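Local coordinates for agarase (Pseudoalteromonas fuliginea, PDB 6XJ9), which probably hydrolyses the marine polysaccharide agarose, as an agarase of glycoside hydrolase family 50, at residues Phe281-Tyr286 and Val637-Phe642; Ile426-Ser431 and Val734-Val739; Thr437-Tyr442 and Ala492-Asn497. All coordinates share one frame; numbering follows the deposited sequence.

Interaction 1 of 3, residues Phe281-Tyr286 and Val637-Phe642; sequences FRTAKY and VDVISF
Thr283 meets the backbone and side chain at Asp638-Val639 where the hairpin 282-286/289-293, at the edge of its sheet, faces the loop leading into strand 640-643 of what is probably a (beta/alpha)8 catalytic barrel, as in GH50 relatives. The direct touch is made by one methyl group. Thr283 CG2 sits 3.7 Å from Asp638 O and 3.9 Å from Val639 CG2, and the side chains of Thr283 and Val639 run past each other in opposite directions. Val639 offers CG2 because its other methyl, CG1, is anti to the backbone N (chi1 -177°). The polar branch of the threonine works through a water: Thr283 OG1 lies 3.0 Å from it, and the same water donates to Asp638 O at 2.8 Å. The water thus spans the gap between the two backbones, whose nearest CA atoms, those of Thr283 and Asp638, are 7.3 Å apart.

Further out, Asp638 OD2 accepts a hydrogen bond from Tyr615 N, anchoring the loop before strand 640-643 to strand 614-615. Met614 packs on both Thr283 and Asp638, while Val639 rests on Ile665 of the neighbouring strand 664-666. Strand 282-286, paired with 289-293, is the outermost strand of the sheet. Thr283 can set CG2 against Val639 and OG1 on the water at once because OG1 stands between its backbone N and carbonyl carbon (chi1 68°), leaving CG2 beside the N.

Interaction 2 of 3, residues Ile426-Ser431 and Val734-Val739; sequences ITWGFS and VGFISV
Phe430 and Phe736 meet edge to face in the buried layer between strand 299-305 and helix 745-763 of what is probably, by family, a (beta/alpha)8 barrel. The aromatic pair comes first: the edge of Phe430 is directed at the face of Phe736 in an offset T-shaped stack, centroids 5.5 Å apart and planes at 70°. Phe430 CG is anti to the carbonyl carbon (chi1 -76°), which carries the ring out to Phe736. The side chains approach from opposite directions, with Phe430 CZ 3.7 Å from Phe736 CZ and Phe430 CE2 3.8 Å from Phe736 CE1. Ile305 lies against both phenylalanines, and helix 745-763 adds Ala751 against Phe430.

Aliphatic and looser ring contacts flank this pair. Trp428 CZ3 is 4.2 Å from Phe736 CD1. The benzo end of the same indole receives Ile737 at its rim, close to the ring plane, where the two side chains cross at about a right angle. Ile748 of helix 745-763 touches both Trp428 and Phe736, so that helix backs both segments.

Backbone bonding ends the helix beside the two aromatic residues. Gly429, with phi 89°, closes it in a Schellman motif, and Gly429 N bonds to Ile426 O at 3.0 Å; Trp428 and Phe430, either side of this glycine in sequence, both point toward the loop. At the indole rim the touching atoms are Trp428 CH2 and Ile737 CG2, 4.0 Å apart.

Interaction 3 of 3, residues Thr437-Tyr442 and Ala492-Asn497; sequences TDPSYY and AKEVKN
The backbones come nearest at Tyr442 and Val495, whose CA atoms are 6.2 Å apart, as the short 3-10 segment 439-441 and the residue after it pass the last turn of helix 478-495. Tyr442 brings the edge of its ring to that last helical turn. Tyr442 CD2 lies 3.6 Å from Glu494 O, which sits near the ring plane, and 3.7 Å from Glu494 CB; Val495 CG2 is a looser neighbour of the same ring carbon. Over one face of the ring stands Pro439 CA, 3.5 Å above the plane of Tyr442, so the start of the 3-10 segment lies over the ring of the residue that follows it.

In the (beta/alpha)8 barrel expected for this family, the contact joins the loop between helix 413-428 and strand 449-453 to the C-terminal end of helix 478-495. Tyr449 of that strand stacks on Tyr442 and also touches Val495.

Glu494 stretches out beyond CG (chi2 178°) and divides its two oxygens. Glu494 OE2 packs beside Pro439 CG at 3.5 Å, the two side chains pointing the same way. A phenylalanine in place of Tyr442 would probably keep the ring packing but leave the water at Glu494 without its hydroxyl donor and the carboxylate freer to turn. That water accepts from Tyr442 OH at 2.7 Å and donates to Glu494 OE1 at 2.5 Å, a short link between ring and carboxylate planes that stand 75° apart.

How the interactions relate
Interaction 2 is the buried one, all four touching residues lying inside the protein, and it is purely apolar and aromatic. Interactions 1 and 3 are only partly buried, and each pairs packing with one bridging water: the water reaches a backbone carbonyl in interaction 1 and a carboxylate in interaction 3. Interactions 2 and 3 share a neighbourhood in sequence, since helix 413-428 ends in interaction 2 and the loop after it supplies interaction 3. Interaction 3 is nested within the chain loops closed by both others, whereas the segments of 1 and 2 alternate. None touches another; centres lie 21 to 24 Å apart, spread over edge hairpin, loops and helix ends.

Interaction 1 of 3, residues Phe281-Tyr286 and Val637-Phe642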
ATOM      1  N   PHE A 281     -21.969 -16.351  24.141  1.00 18.52           N
ATOM      2  CA  PHE A 281     -20.564 -16.542  23.801  1.00 17.97           C
ATOM      3  C   PHE A 281     -19.872 -17.239  24.970  1.00 17.27           C
ATOM      4  O   PHE A 281     -20.152 -16.920  26.120  1.00 17.49           O
ATOM      5  CB  PHE A 281     -19.888 -15.204  23.488  1.00 17.02           C
ATOM      6  CG  PHE A 281     -20.232 -14.643  22.130  1.00 17.47           C
ATOM      7  CD1 PHE A 281     -19.463 -14.949  21.019  1.00 16.82           C
ATOM      8  CD2 PHE A 281     -21.335 -13.817  21.959  1.00 17.04           C
ATOM      9  CE1 PHE A 281     -19.785 -14.445  19.763  1.00 16.94           C
ATOM     10  CE2 PHE A 281     -21.653 -13.308  20.707  1.00 17.20           C
ATOM     11  CZ  PHE A 281     -20.872 -13.617  19.611  1.00 16.09           C
ATOM     12  N   ARG A 282     -18.972 -18.181  24.668  1.00 17.80           N
ATOM     13  CA  ARG A 282     -18.292 -18.942  25.710  1.00 18.20           C
ATOM     14  C   ARG A 282     -16.935 -19.418  25.192  1.00 18.08           C
ATOM     15  O   ARG A 282     -16.566 -19.105  24.061  1.00 17.06           O
ATOM     16  CB  ARG A 282     -19.192 -20.103  26.146  1.00 18.06           C
ATOM     17  CG  ARG A 282     -19.484 -21.079  25.021  1.00 19.13           C
ATOM     18  CD  ARG A 282     -20.475 -22.164  25.403  1.00 19.42           C
ATOM     19  NE  ARG A 282     -20.631 -23.120  24.312  1.00 20.21           N
ATOM     20  CZ  ARG A 282     -19.880 -24.207  24.138  1.00 19.69           C
ATOM     21  NH1 ARG A 282     -18.929 -24.505  25.003  1.00 18.80           N
ATOM     22  NH2 ARG A 282     -20.112 -25.012  23.119  1.00 20.40           N
ATOM     23  N   THR A 283     -16.195 -20.188  26.002  1.00 19.54           N
ATOM     24  CA  THR A 283     -14.891 -20.664  25.548  1.00 20.24           C
ATOM     25  C   THR A 283     -14.927 -22.170  25.275  1.00 20.37           C
ATOM     26  O   THR A 283     -15.764 -22.888  25.822  1.00 19.80           O
ATOM     27  CB  THR A 283     -13.775 -20.353  26.554  1.00 19.89           C
ATOM     28  OG1 THR A 283     -14.006 -21.148  27.716  1.00 21.13           O
ATOM     29  CG2 THR A 283     -13.691 -18.895  26.953  1.00 20.16           C
ATOM     30  N   ALA A 284     -14.030 -22.629  24.390  1.00 19.62           N
ATOM     31  CA  ALA A 284     -13.772 -24.052  24.200  1.00 21.02           C
ATOM     32  C   ALA A 284     -12.441 -24.248  23.484  1.00 21.35           C
ATOM     33  O   ALA A 284     -11.897 -23.312  22.915  1.00 20.78           O
ATOM     34  CB  ALA A 284     -14.886 -24.735  23.436  1.00 19.84           C
ATOM     35  N   LYS A 285     -11.966 -25.495  23.482  1.00 23.73           N
ATOM     36  CA  LYS A 285     -10.790 -25.870  22.723  1.00 24.38           C
ATOM     37  C   LYS A 285     -11.221 -26.653  21.487  1.00 26.21           C
ATOM     38  O   LYS A 285     -12.173 -27.420  21.528  1.00 23.71           O
ATOM     39  CB  LYS A 285      -9.891 -26.756  23.580  1.00 25.30           C
ATOM     40  CG  LYS A 285      -9.160 -26.047  24.707  1.00 27.35           C
ATOM     41  CD  LYS A 285      -8.445 -27.058  25.578  1.00 30.80           C
ATOM     42  CE  LYS A 285      -7.430 -26.455  26.518  1.00 32.48           C
ATOM     43  NZ  LYS A 285      -6.785 -27.518  27.323  1.00 35.33           N
ATOM     44  N   TYR A 286     -10.494 -26.446  20.389  1.00 26.61           N
ATOM     45  CA  TYR A 286     -10.642 -27.252  19.195  1.00 27.29           C
ATOM     46  C   TYR A 286      -9.257 -27.424  18.583  1.00 28.65           C
ATOM     47  O   TYR A 286      -8.509 -26.454  18.455  1.00 27.70           O
ATOM     48  CB  TYR A 286     -11.622 -26.593  18.223  1.00 27.39           C
ATOM     49  CG  TYR A 286     -11.829 -27.359  16.939  1.00 29.37           C
ATOM     50  CD1 TYR A 286     -12.556 -28.542  16.916  1.00 29.82           C
ATOM     51  CD2 TYR A 286     -11.281 -26.912  15.747  1.00 28.76           C
ATOM     52  CE1 TYR A 286     -12.734 -29.257  15.741  1.00 29.46           C
ATOM     53  CE2 TYR A 286     -11.465 -27.602  14.563  1.00 28.16           C
ATOM     54  CZ  TYR A 286     -12.188 -28.783  14.561  1.00 29.78           C
ATOM     55  OH  TYR A 286     -12.357 -29.464  13.387  1.00 29.00           O
ATOM     56  N   VAL A 637     -11.450 -15.582  35.865  1.00 17.14           N
ATOM     57  CA  VAL A 637     -11.874 -15.047  34.578  1.00 16.91           C
ATOM     58  C   VAL A 637     -12.117 -16.171  33.577  1.00 17.44           C
ATOM     59  O   VAL A 637     -11.522 -17.236  33.672  1.00 17.18           O
ATOM     60  CB  VAL A 637     -10.857 -14.030  34.027  1.00 16.26           C
ATOM     61  CG1 VAL A 637     -10.526 -12.972  35.078  1.00 15.22           C
ATOM     62  CG2 VAL A 637      -9.579 -14.708  33.543  1.00 15.55           C
ATOM     63  N   ASP A 638     -12.969 -15.889  32.584  1.00 17.65           N
ATOM     64  CA  ASP A 638     -13.214 -16.801  31.477  1.00 17.43           C
ATOM     65  C   ASP A 638     -12.086 -16.647  30.461  1.00 16.57           C
ATOM     66  O   ASP A 638     -11.664 -17.618  29.833  1.00 16.25           O
ATOM     67  CB  ASP A 638     -14.581 -16.524  30.846  1.00 16.97           C
ATOM     68  CG  ASP A 638     -15.720 -16.849  31.792  1.00 18.12           C
ATOM     69  OD1 ASP A 638     -15.976 -18.050  31.998  1.00 19.49           O
ATOM     70  OD2 ASP A 638     -16.318 -15.908  32.337  1.00 18.31           O
ATOM     71  N   VAL A 639     -11.624 -15.407  30.302  1.00 14.59           N
ATOM     72  CA  VAL A 639     -10.559 -15.080  29.359  1.00 14.46           C
ATOM     73  C   VAL A 639      -9.653 -14.074  30.054  1.00 14.14           C
ATOM     74  O   VAL A 639     -10.158 -13.132  30.663  1.00 15.17           O
ATOM     75  CB  VAL A 639     -11.113 -14.496  28.037  1.00 13.88           C
ATOM     76  CG1 VAL A 639     -10.011 -14.224  27.012  1.00 13.50           C
ATOM     77  CG2 VAL A 639     -12.198 -15.371  27.416  1.00 13.56           C
ATOM     78  N   ILE A 640      -8.332 -14.282  29.964  1.00 15.21           N
ATOM     79  CA  ILE A 640      -7.377 -13.334  30.521  1.00 15.20           C
ATOM     80  C   ILE A 640      -7.057 -12.291  29.452  1.00 15.41           C
ATOM     81  O   ILE A 640      -6.582 -12.637  28.371  1.00 14.55           O
ATOM     82  CB  ILE A 640      -6.080 -13.991  31.041  1.00 15.47           C
ATOM     83  CG1 ILE A 640      -6.304 -15.312  31.781  1.00 17.20           C
ATOM     84  CG2 ILE A 640      -5.336 -13.009  31.929  1.00 15.77           C
ATOM     85  CD1 ILE A 640      -5.008 -16.041  32.102  1.00 17.78           C
ATOM     86  N   SER A 641      -7.296 -11.013  29.780  1.00 14.73           N
ATOM     87  CA  SER A 641      -7.090  -9.921  28.840  1.00 14.16           C
ATOM     88  C   SER A 641      -5.796  -9.164  29.163  1.00 14.78           C
ATOM     89  O   SER A 641      -5.450  -8.981  30.331  1.00 15.02           O
ATOM     90  CB  SER A 641      -8.288  -9.000  28.829  1.00 13.60           C
ATOM     91  OG  SER A 641      -8.595  -8.575  30.150  1.00 13.52           O
ATOM     92  N   PHE A 642      -5.072  -8.773  28.103  1.00 15.41           N
ATOM     93  CA  PHE A 642      -3.829  -8.018  28.161  1.00 16.31           C
ATOM     94  C   PHE A 642      -3.840  -6.960  27.058  1.00 16.12           C
ATOM     95  O   PHE A 642      -4.395  -7.202  25.993  1.00 15.01           O
ATOM     96  CB  PHE A 642      -2.625  -8.918  27.864  1.00 16.49           C
ATOM     97  CG  PHE A 642      -2.464 -10.109  28.776  1.00 17.94           C
ATOM     98  CD1 PHE A 642      -3.108 -11.306  28.494  1.00 17.41           C
ATOM     99  CD2 PHE A 642      -1.661 -10.035  29.912  1.00 17.45           C
ATOM    100  CE1 PHE A 642      -2.939 -12.409  29.320  1.00 17.79           C
ATOM    101  CE2 PHE A 642      -1.490 -11.137  30.739  1.00 17.27           C
ATOM    102  CZ  PHE A 642      -2.142 -12.317  30.445  1.00 17.87           C
TER
HETATM  103  O   HOH W   1     -12.529 -20.230  30.111  1.00 23.21           O

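Interaction 2 of 3, residues Ile426-Ser431 and Val734-Val739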
ATOM      1  N   ILE A 426     -18.960  -5.355   9.277  1.00 21.13           N
ATOM      2  CA  ILE A 426     -19.350  -6.519   8.495  1.00 22.16           C
ATOM      3  C   ILE A 426     -18.430  -6.614   7.281  1.00 21.96           C
ATOM      4  O   ILE A 426     -17.870  -7.677   7.011  1.00 23.13           O
ATOM      5  CB  ILE A 426     -20.830  -6.451   8.032  1.00 22.89           C
ATOM      6  CG1 ILE A 426     -21.855  -6.395   9.173  1.00 23.95           C
ATOM      7  CG2 ILE A 426     -21.133  -7.558   7.027  1.00 22.15           C
ATOM      8  CD1 ILE A 426     -21.774  -7.529  10.165  1.00 26.15           C
ATOM      9  N   THR A 427     -18.295  -5.502   6.545  1.00 22.05           N
ATOM     10  CA  THR A 427     -17.626  -5.514   5.252  1.00 22.27           C
ATOM     11  C   THR A 427     -16.141  -5.824   5.443  1.00 22.95           C
ATOM     12  O   THR A 427     -15.530  -6.525   4.635  1.00 23.17           O
ATOM     13  CB  THR A 427     -17.798  -4.171   4.530  1.00 22.22           C
ATOM     14  OG1 THR A 427     -19.174  -3.797   4.561  1.00 23.04           O
ATOM     15  CG2 THR A 427     -17.317  -4.197   3.095  1.00 24.43           C
ATOM     16  N   TRP A 428     -15.570  -5.286   6.528  1.00 21.57           N
ATOM     17  CA  TRP A 428     -14.150  -5.441   6.789  1.00 22.28           C
ATOM     18  C   TRP A 428     -13.869  -6.809   7.403  1.00 22.43           C
ATOM     19  O   TRP A 428     -12.706  -7.183   7.545  1.00 22.47           O
ATOM     20  CB  TRP A 428     -13.623  -4.304   7.675  1.00 22.18           C
ATOM     21  CG  TRP A 428     -13.839  -2.942   7.087  1.00 21.48           C
ATOM     22  CD1 TRP A 428     -14.109  -2.639   5.782  1.00 21.21           C
ATOM     23  CD2 TRP A 428     -13.780  -1.688   7.784  1.00 22.02           C
ATOM     24  NE1 TRP A 428     -14.271  -1.290   5.632  1.00 20.57           N
ATOM     25  CE2 TRP A 428     -14.065  -0.678   6.838  1.00 20.97           C
ATOM     26  CE3 TRP A 428     -13.529  -1.318   9.112  1.00 21.90           C
ATOM     27  CZ2 TRP A 428     -14.068   0.677   7.174  1.00 21.63           C
ATOM     28  CZ3 TRP A 428     -13.545   0.018   9.446  1.00 21.15           C
ATOM     29  CH2 TRP A 428     -13.814   0.998   8.490  1.00 21.81           C
ATOM     30  N   GLY A 429     -14.939  -7.533   7.769  1.00 22.17           N
ATOM     31  CA  GLY A 429     -14.815  -8.895   8.264  1.00 19.63           C
ATOM     32  C   GLY A 429     -14.610  -8.990   9.781  1.00 20.42           C
ATOM     33  O   GLY A 429     -14.393 -10.076  10.313  1.00 20.60           O
ATOM     34  N   PHE A 430     -14.689  -7.866  10.496  1.00 19.92           N
ATOM     35  CA  PHE A 430     -14.434  -7.916  11.928  1.00 19.89           C
ATOM     36  C   PHE A 430     -15.568  -8.665  12.636  1.00 18.82           C
ATOM     37  O   PHE A 430     -16.752  -8.424  12.382  1.00 18.03           O
ATOM     38  CB  PHE A 430     -14.221  -6.511  12.502  1.00 20.06           C
ATOM     39  CG  PHE A 430     -12.878  -5.882  12.224  1.00 21.16           C
ATOM     40  CD1 PHE A 430     -11.703  -6.472  12.671  1.00 21.36           C
ATOM     41  CD2 PHE A 430     -12.782  -4.687  11.527  1.00 21.20           C
ATOM     42  CE1 PHE A 430     -10.469  -5.888  12.433  1.00 19.72           C
ATOM     43  CE2 PHE A 430     -11.545  -4.111  11.277  1.00 22.55           C
ATOM     44  CZ  PHE A 430     -10.389  -4.709  11.736  1.00 21.05           C
ATOM     45  N   SER A 431     -15.182  -9.529  13.583  1.00 17.00           N
ATOM     46  CA  SER A 431     -16.123 -10.381  14.294  1.00 17.18           C
ATOM     47  C   SER A 431     -16.876  -9.637  15.396  1.00 17.17           C
ATOM     48  O   SER A 431     -17.864 -10.175  15.904  1.00 16.30           O
ATOM     49  CB  SER A 431     -15.440 -11.581  14.871  1.00 16.67           C
ATOM     50  OG  SER A 431     -14.597 -11.185  15.943  1.00 17.16           O
ATOM     51  N   VAL A 734      -3.625   6.376  15.413  1.00 19.60           N
ATOM     52  CA  VAL A 734      -4.162   5.134  15.961  1.00 19.26           C
ATOM     53  C   VAL A 734      -5.434   4.700  15.217  1.00 18.70           C
ATOM     54  O   VAL A 734      -5.983   3.635  15.488  1.00 18.51           O
ATOM     55  CB  VAL A 734      -4.451   5.247  17.476  1.00 19.21           C
ATOM     56  CG1 VAL A 734      -3.197   5.171  18.343  1.00 19.85           C
ATOM     57  CG2 VAL A 734      -5.277   6.476  17.823  1.00 19.29           C
ATOM     58  N   GLY A 735      -5.938   5.538  14.307  1.00 20.20           N
ATOM     59  CA  GLY A 735      -7.241   5.301  13.697  1.00 19.87           C
ATOM     60  C   GLY A 735      -7.201   4.281  12.561  1.00 21.22           C
ATOM     61  O   GLY A 735      -6.259   4.262  11.768  1.00 22.57           O
ATOM     62  N   PHE A 736      -8.253   3.449  12.486  1.00 20.89           N
ATOM     63  CA  PHE A 736      -8.594   2.728  11.263  1.00 19.20           C
ATOM     64  C   PHE A 736      -9.163   3.690  10.217  1.00 19.17           C
ATOM     65  O   PHE A 736      -9.133   3.391   9.016  1.00 17.78           O
ATOM     66  CB  PHE A 736      -9.534   1.553  11.562  1.00 19.23           C
ATOM     67  CG  PHE A 736      -8.944   0.200  11.242  1.00 19.21           C
ATOM     68  CD1 PHE A 736      -9.419  -0.551  10.179  1.00 19.30           C
ATOM     69  CD2 PHE A 736      -7.881  -0.303  11.976  1.00 20.53           C
ATOM     70  CE1 PHE A 736      -8.859  -1.781   9.869  1.00 20.18           C
ATOM     71  CE2 PHE A 736      -7.323  -1.534  11.669  1.00 20.39           C
ATOM     72  CZ  PHE A 736      -7.813  -2.273  10.614  1.00 20.19           C
ATOM     73  N   ILE A 737      -9.687   4.834  10.695  1.00 18.37           N
ATOM     74  CA  ILE A 737     -10.233   5.896   9.857  1.00 18.92           C
ATOM     75  C   ILE A 737      -9.677   7.246  10.323  1.00 19.45           C
ATOM     76  O   ILE A 737      -9.358   7.418  11.500  1.00 19.35           O
ATOM     77  CB  ILE A 737     -11.779   5.908   9.898  1.00 18.70           C
ATOM     78  CG1 ILE A 737     -12.316   6.673  11.110  1.00 18.59           C
ATOM     79  CG2 ILE A 737     -12.376   4.508   9.787  1.00 18.89           C
ATOM     80  CD1 ILE A 737     -13.805   6.536  11.318  1.00 18.80           C
ATOM     81  N   SER A 738      -9.629   8.218   9.399  1.00 18.81           N
ATOM     82  CA  SER A 738      -9.133   9.563   9.667  1.00 19.40           C
ATOM     83  C   SER A 738     -10.226  10.437  10.276  1.00 18.89           C
ATOM     84  O   SER A 738     -11.372  10.017  10.413  1.00 17.89           O
ATOM     85  CB  SER A 738      -8.602  10.194   8.394  1.00 20.46           C
ATOM     86  OG  SER A 738      -9.685  10.573   7.547  1.00 21.82           O
ATOM     87  N   VAL A 739      -9.863  11.686  10.602  1.00 19.23           N
ATOM     88  CA  VAL A 739     -10.762  12.656  11.203  1.00 18.84           C
ATOM     89  C   VAL A 739     -11.891  13.049  10.238  1.00 18.99           C
ATOM     90  O   VAL A 739     -12.902  13.598  10.674  1.00 20.56           O
ATOM     91  CB  VAL A 739      -9.955  13.891  11.654  1.00 18.69           C
ATOM     92  CG1 VAL A 739      -9.312  14.615  10.475  1.00 18.74           C
ATOM     93  CG2 VAL A 739     -10.778  14.853  12.484  1.00 17.77           C
TER

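Interaction 3 of 3, residues Thr437-Tyr442 and Ala492-Asn497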
ATOM      1  N   THR A 437     -17.244   0.436  23.263  1.00 20.25           N
ATOM      2  CA  THR A 437     -18.319   0.683  22.313  1.00 19.85           C
ATOM      3  C   THR A 437     -19.402   1.493  23.017  1.00 20.67           C
ATOM      4  O   THR A 437     -19.768   1.207  24.167  1.00 19.02           O
ATOM      5  CB  THR A 437     -18.866  -0.627  21.729  1.00 19.32           C
ATOM      6  OG1 THR A 437     -17.799  -1.286  21.044  1.00 19.28           O
ATOM      7  CG2 THR A 437     -20.023  -0.432  20.771  1.00 18.62           C
ATOM      8  N   ASP A 438     -19.891   2.525  22.322  1.00 22.04           N
ATOM      9  CA  ASP A 438     -20.946   3.357  22.875  1.00 24.68           C
ATOM     10  C   ASP A 438     -22.175   2.484  23.126  1.00 24.79           C
ATOM     11  O   ASP A 438     -22.586   1.729  22.246  1.00 25.46           O
ATOM     12  CB  ASP A 438     -21.310   4.537  21.970  1.00 26.85           C
ATOM     13  CG  ASP A 438     -22.273   5.489  22.665  1.00 28.77           C
ATOM     14  OD1 ASP A 438     -21.805   6.329  23.456  1.00 30.09           O
ATOM     15  OD2 ASP A 438     -23.485   5.330  22.472  1.00 29.32           O
ATOM     16  N   PRO A 439     -22.786   2.546  24.332  1.00 25.51           N
ATOM     17  CA  PRO A 439     -23.950   1.713  24.652  1.00 24.76           C
ATOM     18  C   PRO A 439     -25.088   1.858  23.642  1.00 25.20           C
ATOM     19  O   PRO A 439     -25.990   1.026  23.613  1.00 24.51           O
ATOM     20  CB  PRO A 439     -24.358   2.188  26.053  1.00 24.37           C
ATOM     21  CG  PRO A 439     -23.055   2.703  26.629  1.00 25.56           C
ATOM     22  CD  PRO A 439     -22.369   3.392  25.465  1.00 24.40           C
ATOM     23  N   SER A 440     -24.993   2.887  22.791  1.00 25.43           N
ATOM     24  CA  SER A 440     -25.885   3.120  21.662  1.00 28.29           C
ATOM     25  C   SER A 440     -25.992   1.878  20.787  1.00 27.09           C
ATOM     26  O   SER A 440     -26.993   1.682  20.105  1.00 27.54           O
ATOM     27  CB  SER A 440     -25.380   4.258  20.812  1.00 29.80           C
ATOM     28  OG  SER A 440     -25.877   5.487  21.295  1.00 40.17           O
ATOM     29  N   TYR A 441     -24.924   1.079  20.781  1.00 24.64           N
ATOM     30  CA  TYR A 441     -24.790  -0.051  19.880  1.00 22.38           C
ATOM     31  C   TYR A 441     -25.280  -1.343  20.532  1.00 21.56           C
ATOM     32  O   TYR A 441     -25.364  -2.367  19.864  1.00 23.61           O
ATOM     33  CB  TYR A 441     -23.317  -0.225  19.495  1.00 19.36           C
ATOM     34  CG  TYR A 441     -22.778   0.795  18.518  1.00 18.46           C
ATOM     35  CD1 TYR A 441     -22.141   1.960  18.950  1.00 17.13           C
ATOM     36  CD2 TYR A 441     -22.865   0.571  17.155  1.00 17.54           C
ATOM     37  CE1 TYR A 441     -21.618   2.870  18.045  1.00 16.72           C
ATOM     38  CE2 TYR A 441     -22.369   1.485  16.238  1.00 18.68           C
ATOM     39  CZ  TYR A 441     -21.738   2.637  16.686  1.00 17.37           C
ATOM     40  OH  TYR A 441     -21.239   3.507  15.760  1.00 18.56           O
ATOM     41  N   TYR A 442     -25.577  -1.306  21.835  1.00 22.83           N
ATOM     42  CA  TYR A 442     -25.714  -2.533  22.608  1.00 23.32           C
ATOM     43  C   TYR A 442     -26.935  -3.335  22.161  1.00 26.18           C
ATOM     44  O   TYR A 442     -26.943  -4.557  22.271  1.00 24.13           O
ATOM     45  CB  TYR A 442     -25.703  -2.244  24.111  1.00 23.73           C
ATOM     46  CG  TYR A 442     -24.345  -1.967  24.713  1.00 22.77           C
ATOM     47  CD1 TYR A 442     -23.246  -1.634  23.925  1.00 22.72           C
ATOM     48  CD2 TYR A 442     -24.166  -2.009  26.084  1.00 21.98           C
ATOM     49  CE1 TYR A 442     -22.006  -1.368  24.489  1.00 21.37           C
ATOM     50  CE2 TYR A 442     -22.941  -1.717  26.667  1.00 21.61           C
ATOM     51  CZ  TYR A 442     -21.854  -1.404  25.865  1.00 21.65           C
ATOM     52  OH  TYR A 442     -20.644  -1.135  26.448  1.00 21.16           O
ATOM     53  N   ALA A 492     -25.037  -4.601  33.557  1.00 16.07           N
ATOM     54  CA  ALA A 492     -26.117  -5.553  33.309  1.00 17.82           C
ATOM     55  C   ALA A 492     -27.334  -4.856  32.697  1.00 19.01           C
ATOM     56  O   ALA A 492     -27.986  -5.411  31.827  1.00 21.36           O
ATOM     57  CB  ALA A 492     -26.501  -6.262  34.591  1.00 16.44           C
ATOM     58  N   LYS A 493     -27.627  -3.635  33.151  1.00 20.51           N
ATOM     59  CA  LYS A 493     -28.778  -2.901  32.648  1.00 23.56           C
ATOM     60  C   LYS A 493     -28.526  -2.346  31.247  1.00 22.73           C
ATOM     61  O   LYS A 493     -29.474  -2.041  30.530  1.00 22.26           O
ATOM     62  CB  LYS A 493     -29.171  -1.799  33.634  1.00 25.74           C
ATOM     63  CG  LYS A 493     -29.953  -2.301  34.836  1.00 29.15           C
ATOM     64  CD  LYS A 493     -29.814  -1.407  36.038  1.00 31.49           C
ATOM     65  CE  LYS A 493     -30.333  -2.068  37.296  1.00 31.90           C
ATOM     66  NZ  LYS A 493     -31.774  -2.381  37.181  1.00 38.42           N
ATOM     67  N   GLU A 494     -27.254  -2.218  30.846  1.00 21.49           N
ATOM     68  CA  GLU A 494     -26.954  -1.743  29.504  1.00 21.97           C
ATOM     69  C   GLU A 494     -27.040  -2.897  28.519  1.00 21.02           C
ATOM     70  O   GLU A 494     -27.444  -2.687  27.383  1.00 21.94           O
ATOM     71  CB  GLU A 494     -25.528  -1.204  29.385  1.00 24.04           C
ATOM     72  CG  GLU A 494     -25.233  -0.041  30.306  1.00 25.64           C
ATOM     73  CD  GLU A 494     -23.797   0.418  30.174  1.00 28.94           C
ATOM     74  OE1 GLU A 494     -22.882  -0.423  30.332  1.00 31.84           O
ATOM     75  OE2 GLU A 494     -23.603   1.592  29.894  1.00 32.23           O
ATOM     76  N   VAL A 495     -26.638  -4.097  28.969  1.00 22.06           N
ATOM     77  CA  VAL A 495     -26.458  -5.252  28.101  1.00 21.58           C
ATOM     78  C   VAL A 495     -27.799  -5.980  27.961  1.00 23.36           C
ATOM     79  O   VAL A 495     -28.075  -6.569  26.917  1.00 24.92           O
ATOM     80  CB  VAL A 495     -25.336  -6.187  28.604  1.00 21.49           C
ATOM     81  CG1 VAL A 495     -25.416  -7.571  27.972  1.00 20.30           C
ATOM     82  CG2 VAL A 495     -23.942  -5.594  28.384  1.00 20.79           C
ATOM     83  N   LYS A 496     -28.602  -5.942  29.034  1.00 23.54           N
ATOM     84  CA  LYS A 496     -29.964  -6.459  29.054  1.00 24.93           C
ATOM     85  C   LYS A 496     -29.972  -7.921  28.611  1.00 23.65           C
ATOM     86  O   LYS A 496     -30.902  -8.339  27.929  1.00 26.44           O
ATOM     87  CB  LYS A 496     -30.877  -5.623  28.144  1.00 25.28           C
ATOM     88  CG  LYS A 496     -30.947  -4.151  28.492  1.00 26.85           C
ATOM     89  CD  LYS A 496     -32.001  -3.368  27.744  1.00 31.60           C
ATOM     90  CE  LYS A 496     -31.989  -1.910  28.154  1.00 32.64           C
ATOM     91  NZ  LYS A 496     -33.361  -1.393  28.368  1.00 37.90           N
ATOM     92  N   ASN A 497     -28.905  -8.653  28.971  1.00 22.52           N
ATOM     93  CA  ASN A 497     -28.727 -10.093  28.793  1.00 23.61           C
ATOM     94  C   ASN A 497     -28.595 -10.483  27.318  1.00 23.20           C
ATOM     95  O   ASN A 497     -28.756 -11.656  26.965  1.00 23.98           O
ATOM     96  CB  ASN A 497     -29.797 -10.914  29.524  1.00 25.69           C
ATOM     97  CG  ASN A 497     -29.326 -12.300  29.913  1.00 26.65           C
ATOM     98  OD1 ASN A 497     -29.869 -13.303  29.453  1.00 27.25           O
ATOM     99  ND2 ASN A 497     -28.312 -12.365  30.757  1.00 28.65           N
TER
HETATM  100  O   HOH W   2     -20.814  -1.224  29.092  1.00 26.32           O